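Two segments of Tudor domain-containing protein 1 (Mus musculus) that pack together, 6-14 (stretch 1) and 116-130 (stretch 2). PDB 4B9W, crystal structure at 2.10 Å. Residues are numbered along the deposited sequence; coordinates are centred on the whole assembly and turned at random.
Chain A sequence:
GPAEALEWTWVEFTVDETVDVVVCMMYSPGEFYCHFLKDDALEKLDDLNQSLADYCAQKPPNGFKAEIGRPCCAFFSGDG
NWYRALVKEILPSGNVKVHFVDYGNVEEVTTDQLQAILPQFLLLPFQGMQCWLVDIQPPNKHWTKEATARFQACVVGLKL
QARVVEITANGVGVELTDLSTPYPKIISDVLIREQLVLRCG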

# COMPACT_ATOMS: atom_id res chain seq x y z
N LEU A 6 -15.07 -0.27 19.68
CA LEU A 6 -13.95 -1.24 19.71
C LEU A 6 -12.63 -0.48 19.66
O LEU A 6 -12.48 0.44 18.85
CB LEU A 6 -14.05 -2.19 18.51
CG LEU A 6 -15.28 -3.10 18.43
CD1 LEU A 6 -15.40 -3.68 17.04
CD2 LEU A 6 -15.20 -4.24 19.44
N GLU A 7 -11.69 -0.84 20.52
CA GLU A 7 -10.37 -0.20 20.52
C GLU A 7 -9.26 -1.20 20.77
O GLU A 7 -9.49 -2.29 21.28
CB GLU A 7 -10.31 0.97 21.53
CG GLU A 7 -10.61 0.61 22.97
CD GLU A 7 -11.06 1.81 23.82
OE1 GLU A 7 -10.33 2.82 23.90
OE2 GLU A 7 -12.15 1.71 24.43
N TRP A 8 -8.04 -0.83 20.40
CA TRP A 8 -6.93 -1.78 20.45
C TRP A 8 -5.61 -1.06 20.47
O TRP A 8 -5.56 0.14 20.23
CB TRP A 8 -7.03 -2.69 19.23
CG TRP A 8 -7.26 -1.90 17.96
CD1 TRP A 8 -8.48 -1.56 17.36
CD2 TRP A 8 -6.25 -1.29 17.11
NE1 TRP A 8 -8.27 -0.82 16.23
CE2 TRP A 8 -6.96 -0.62 16.02
CE3 TRP A 8 -4.87 -1.23 17.15
CZ2 TRP A 8 -6.29 0.06 15.02
CZ3 TRP A 8 -4.21 -0.54 16.14
CH2 TRP A 8 -4.90 0.09 15.10
N THR A 9 -4.53 -1.79 20.73
CA THR A 9 -3.19 -1.20 20.73
C THR A 9 -2.20 -2.06 19.95
O THR A 9 -2.51 -3.18 19.55
CB THR A 9 -2.68 -1.01 22.18
OG1 THR A 9 -2.54 -2.29 22.80
CG2 THR A 9 -3.68 -0.14 23.02
N TRP A 10 -1.02 -1.50 19.72
CA TRP A 10 0.12 -2.26 19.24
C TRP A 10 1.03 -2.59 20.37
O TRP A 10 0.87 -2.06 21.46
CB TRP A 10 0.89 -1.46 18.21
CG TRP A 10 0.06 -1.22 16.99
CD1 TRP A 10 -0.70 -0.10 16.69
CD2 TRP A 10 -0.15 -2.14 15.86
NE1 TRP A 10 -1.34 -0.26 15.49
CE2 TRP A 10 -1.05 -1.46 14.94
CE3 TRP A 10 0.31 -3.40 15.53
CZ2 TRP A 10 -1.45 -2.03 13.75
CZ3 TRP A 10 -0.11 -3.97 14.35
CH2 TRP A 10 -0.96 -3.30 13.47
N VAL A 11 2.00 -3.46 20.11
CA VAL A 11 3.05 -3.72 21.07
C VAL A 11 3.80 -2.41 21.22
O VAL A 11 3.98 -1.67 20.24
CB VAL A 11 4.02 -4.84 20.62
CG1 VAL A 11 5.12 -5.05 21.65
CG2 VAL A 11 3.25 -6.13 20.40
N GLU A 12 4.22 -2.11 22.44
CA GLU A 12 4.87 -0.84 22.75
C GLU A 12 6.31 -1.07 23.18
O GLU A 12 6.62 -2.08 23.82
CB GLU A 12 4.08 -0.11 23.85
CG GLU A 12 2.68 0.34 23.41
CD GLU A 12 2.73 1.39 22.32
OE1 GLU A 12 3.85 1.82 21.99
OE2 GLU A 12 1.66 1.80 21.80
N PHE A 13 7.16 -0.10 22.82
CA PHE A 13 8.61 -0.15 23.07
C PHE A 13 9.19 1.11 23.71
O PHE A 13 8.63 2.20 23.61
CB PHE A 13 9.37 -0.36 21.74
CG PHE A 13 8.92 -1.55 20.97
CD1 PHE A 13 9.44 -2.82 21.25
CD2 PHE A 13 7.94 -1.43 20.00
CE1 PHE A 13 9.00 -3.93 20.57
CE2 PHE A 13 7.51 -2.55 19.30
CZ PHE A 13 8.03 -3.79 19.59
N THR A 14 10.37 0.95 24.31
CA THR A 14 11.19 2.09 24.67
C THR A 14 12.41 2.21 23.71
O THR A 14 12.92 1.21 23.18
CB THR A 14 11.66 2.01 26.12
OG1 THR A 14 12.48 0.86 26.28
CG2 THR A 14 10.45 1.95 27.09
N ALA A 116 -17.51 -10.29 12.56
CA ALA A 116 -17.31 -9.25 13.58
C ALA A 116 -16.37 -9.77 14.70
O ALA A 116 -16.41 -10.96 15.02
CB ALA A 116 -18.64 -8.80 14.17
N ILE A 117 -15.52 -8.91 15.23
CA ILE A 117 -14.67 -9.27 16.38
C ILE A 117 -15.31 -8.71 17.66
O ILE A 117 -16.09 -7.75 17.61
CB ILE A 117 -13.22 -8.77 16.21
CG1 ILE A 117 -12.31 -9.51 17.20
CG2 ILE A 117 -13.12 -7.25 16.35
CD1 ILE A 117 -10.83 -9.47 16.85
N LEU A 118 -15.03 -9.35 18.79
CA LEU A 118 -15.56 -8.89 20.06
C LEU A 118 -14.44 -8.28 20.91
O LEU A 118 -13.29 -8.68 20.78
CB LEU A 118 -16.24 -10.05 20.79
CG LEU A 118 -17.44 -10.66 20.06
CD1 LEU A 118 -18.03 -11.77 20.90
CD2 LEU A 118 -18.51 -9.61 19.78
N PRO A 119 -14.78 -7.29 21.75
CA PRO A 119 -13.79 -6.57 22.56
C PRO A 119 -12.83 -7.43 23.39
O PRO A 119 -11.71 -7.00 23.67
CB PRO A 119 -14.67 -5.73 23.49
CG PRO A 119 -15.90 -5.46 22.70
CD PRO A 119 -16.12 -6.69 21.87
N GLN A 120 -13.25 -8.62 23.79
CA GLN A 120 -12.38 -9.43 24.64
C GLN A 120 -11.25 -10.04 23.85
O GLN A 120 -10.26 -10.47 24.43
CB GLN A 120 -13.14 -10.53 25.36
CG GLN A 120 -13.95 -11.44 24.46
CD GLN A 120 -15.42 -11.09 24.50
OE1 GLN A 120 -15.81 -9.91 24.34
NE2 GLN A 120 -16.25 -12.10 24.73
N PHE A 121 -11.41 -10.11 22.53
CA PHE A 121 -10.35 -10.56 21.65
C PHE A 121 -9.39 -9.45 21.23
O PHE A 121 -8.48 -9.69 20.46
CB PHE A 121 -10.95 -11.20 20.39
CG PHE A 121 -11.79 -12.41 20.66
CD1 PHE A 121 -11.27 -13.48 21.39
CD2 PHE A 121 -13.08 -12.50 20.17
CE1 PHE A 121 -12.04 -14.61 21.63
CE2 PHE A 121 -13.86 -13.62 20.42
CZ PHE A 121 -13.34 -14.68 21.14
N LEU A 122 -9.60 -8.23 21.73
CA LEU A 122 -8.78 -7.08 21.36
C LEU A 122 -7.93 -6.60 22.54
O LEU A 122 -7.30 -5.55 22.46
CB LEU A 122 -9.65 -5.93 20.85
CG LEU A 122 -10.41 -6.08 19.53
CD1 LEU A 122 -11.31 -4.87 19.35
CD2 LEU A 122 -9.45 -6.21 18.34
N LEU A 123 -7.90 -7.37 23.62
CA LEU A 123 -7.06 -7.01 24.78
C LEU A 123 -5.56 -7.20 24.51
O LEU A 123 -4.75 -6.34 24.88
CB LEU A 123 -7.49 -7.84 26.00
CG LEU A 123 -8.94 -7.58 26.42
CD1 LEU A 123 -9.35 -8.51 27.56
CD2 LEU A 123 -9.10 -6.12 26.81
N LEU A 124 -5.19 -8.31 23.90
CA LEU A 124 -3.81 -8.56 23.52
C LEU A 124 -3.39 -7.53 22.46
O LEU A 124 -4.09 -7.31 21.48
CB LEU A 124 -3.67 -9.97 22.98
CG LEU A 124 -2.27 -10.49 22.66
CD1 LEU A 124 -1.49 -10.79 23.94
CD2 LEU A 124 -2.40 -11.71 21.77
N PRO A 125 -2.25 -6.84 22.67
CA PRO A 125 -1.82 -5.89 21.64
C PRO A 125 -1.61 -6.59 20.31
O PRO A 125 -1.23 -7.76 20.29
CB PRO A 125 -0.49 -5.34 22.19
CG PRO A 125 -0.55 -5.59 23.66
CD PRO A 125 -1.40 -6.81 23.87
N PHE A 126 -1.83 -5.87 19.21
CA PHE A 126 -1.51 -6.40 17.89
C PHE A 126 -0.01 -6.68 17.77
O PHE A 126 0.83 -5.87 18.15
CB PHE A 126 -2.01 -5.47 16.77
CG PHE A 126 -3.52 -5.32 16.70
CD1 PHE A 126 -4.39 -6.09 17.48
CD2 PHE A 126 -4.09 -4.39 15.81
CE1 PHE A 126 -5.77 -5.93 17.38
CE2 PHE A 126 -5.47 -4.23 15.72
CZ PHE A 126 -6.31 -4.99 16.51
N GLN A 127 0.30 -7.87 17.23
CA GLN A 127 1.65 -8.46 17.37
C GLN A 127 2.51 -8.39 16.11
O GLN A 127 3.70 -8.63 16.20
CB GLN A 127 1.55 -9.93 17.77
CG GLN A 127 1.01 -10.18 19.16
CD GLN A 127 1.89 -9.65 20.26
OE1 GLN A 127 3.11 -9.78 20.21
NE2 GLN A 127 1.28 -9.05 21.29
N GLY A 128 1.92 -8.09 14.96
CA GLY A 128 2.68 -7.92 13.73
C GLY A 128 3.21 -6.51 13.64
O GLY A 128 2.54 -5.59 13.14
N MET A 129 4.42 -6.32 14.15
CA MET A 129 5.01 -5.00 14.26
C MET A 129 5.80 -4.68 13.02
O MET A 129 6.76 -5.40 12.71
CB MET A 129 5.93 -4.97 15.48
CG MET A 129 5.20 -5.19 16.80
SD MET A 129 3.87 -3.98 17.02
CE MET A 129 4.75 -2.45 16.64
N GLN A 130 5.42 -3.61 12.31
CA GLN A 130 6.18 -3.24 11.10
C GLN A 130 7.55 -2.74 11.49
O GLN A 130 7.64 -1.92 12.40
CB GLN A 130 5.46 -2.16 10.27
CG GLN A 130 6.17 -1.87 8.96
CD GLN A 130 5.47 -0.83 8.11
OE1 GLN A 130 4.55 -0.14 8.58
NE2 GLN A 130 5.90 -0.70 6.87
O HOH W 1 -5.24 -4.69 20.85

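This is a mainly apolar and aromatic contact between two largely irregular segments, pinned at its middle by a single backbone bridge and a bridging water. The two stretches lie far apart in sequence and together bury 754 Å².

The bridge pairs Trp-10 with Phe-126. Its strong half is the hydrogen bond from Phe-126 N to Thr-9 O, at 2.8 Å and 166°, close to linear. Its other half, from Val-11 N to Phe-126 O, is weak: the distance is 3.3 Å and the angle only 138°. Thr-9 O also receives a CA-H...O contact from Pro-125 CA at 3.5 Å.

Water 1 extends the polar link toward Leu-122. It accepts from Thr-9 N at 3.0 Å and lies 2.8 Å from Leu-122 O and 2.9 Å from Leu-124 O, to which it can donate. The water gives an indirect polar link between Thr-9 and these two carbonyls, beside direct apolar contact between Trp-8 CB and Leu-122 CD2, 4.4 Å.

Phe-126 is the aromatic centre of the contact and has the largest covered area, 97 Å². It meets two tryptophans in different ways. Against Trp-8 the planes are nearly parallel, at 14°, with the centroid of the Trp-8 six-membered ring 4.6 Å from that of Phe-126. The rings are slid apart and barely overlap, but Trp-8 CD2 still comes within 3.3 Å of Phe-126 CE2. Against Trp-10 the planes are almost perpendicular, at 89°, and the edge of Phe-126 points to the face of the indole. Phe-126 CB also sits over a face of Trp-10, 3.3 Å from its CE3. The CA-to-CB bond of Trp-10 points away overall, yet the end of its side chain comes nearer stretch 2. Trp-10 CZ3 thereby reaches 3.3 Å from Gly-128 O.

Leu-6 anchors one end of the contact. Its CA-to-CB bond points toward stretch 2, and it packs against Pro-119 (Leu-6 CD2 to Pro-119 CG, 3.6 Å) and Leu-122 (Leu-6 CB to Leu-122 CD1, 3.9 Å). The backbone bond from Leu-122 N to Pro-119 O, 3.1 Å, helps hold these two partners in a compact turn.

Met-129 serves the other end. Its thioether reaches several residues: Met-129 SD lies 3.7 Å from Val-11 CB and 3.9 Å from Trp-10 CE3, approaching that ring obliquely. Met-129 CE meets the edge of Phe-13, 3.8 Å from Phe-13 CE2. Nearby, Gln-127 NE2 donates to Pro-125 O at 3.0 Å and lies 3.6 Å from Val-11 CG2.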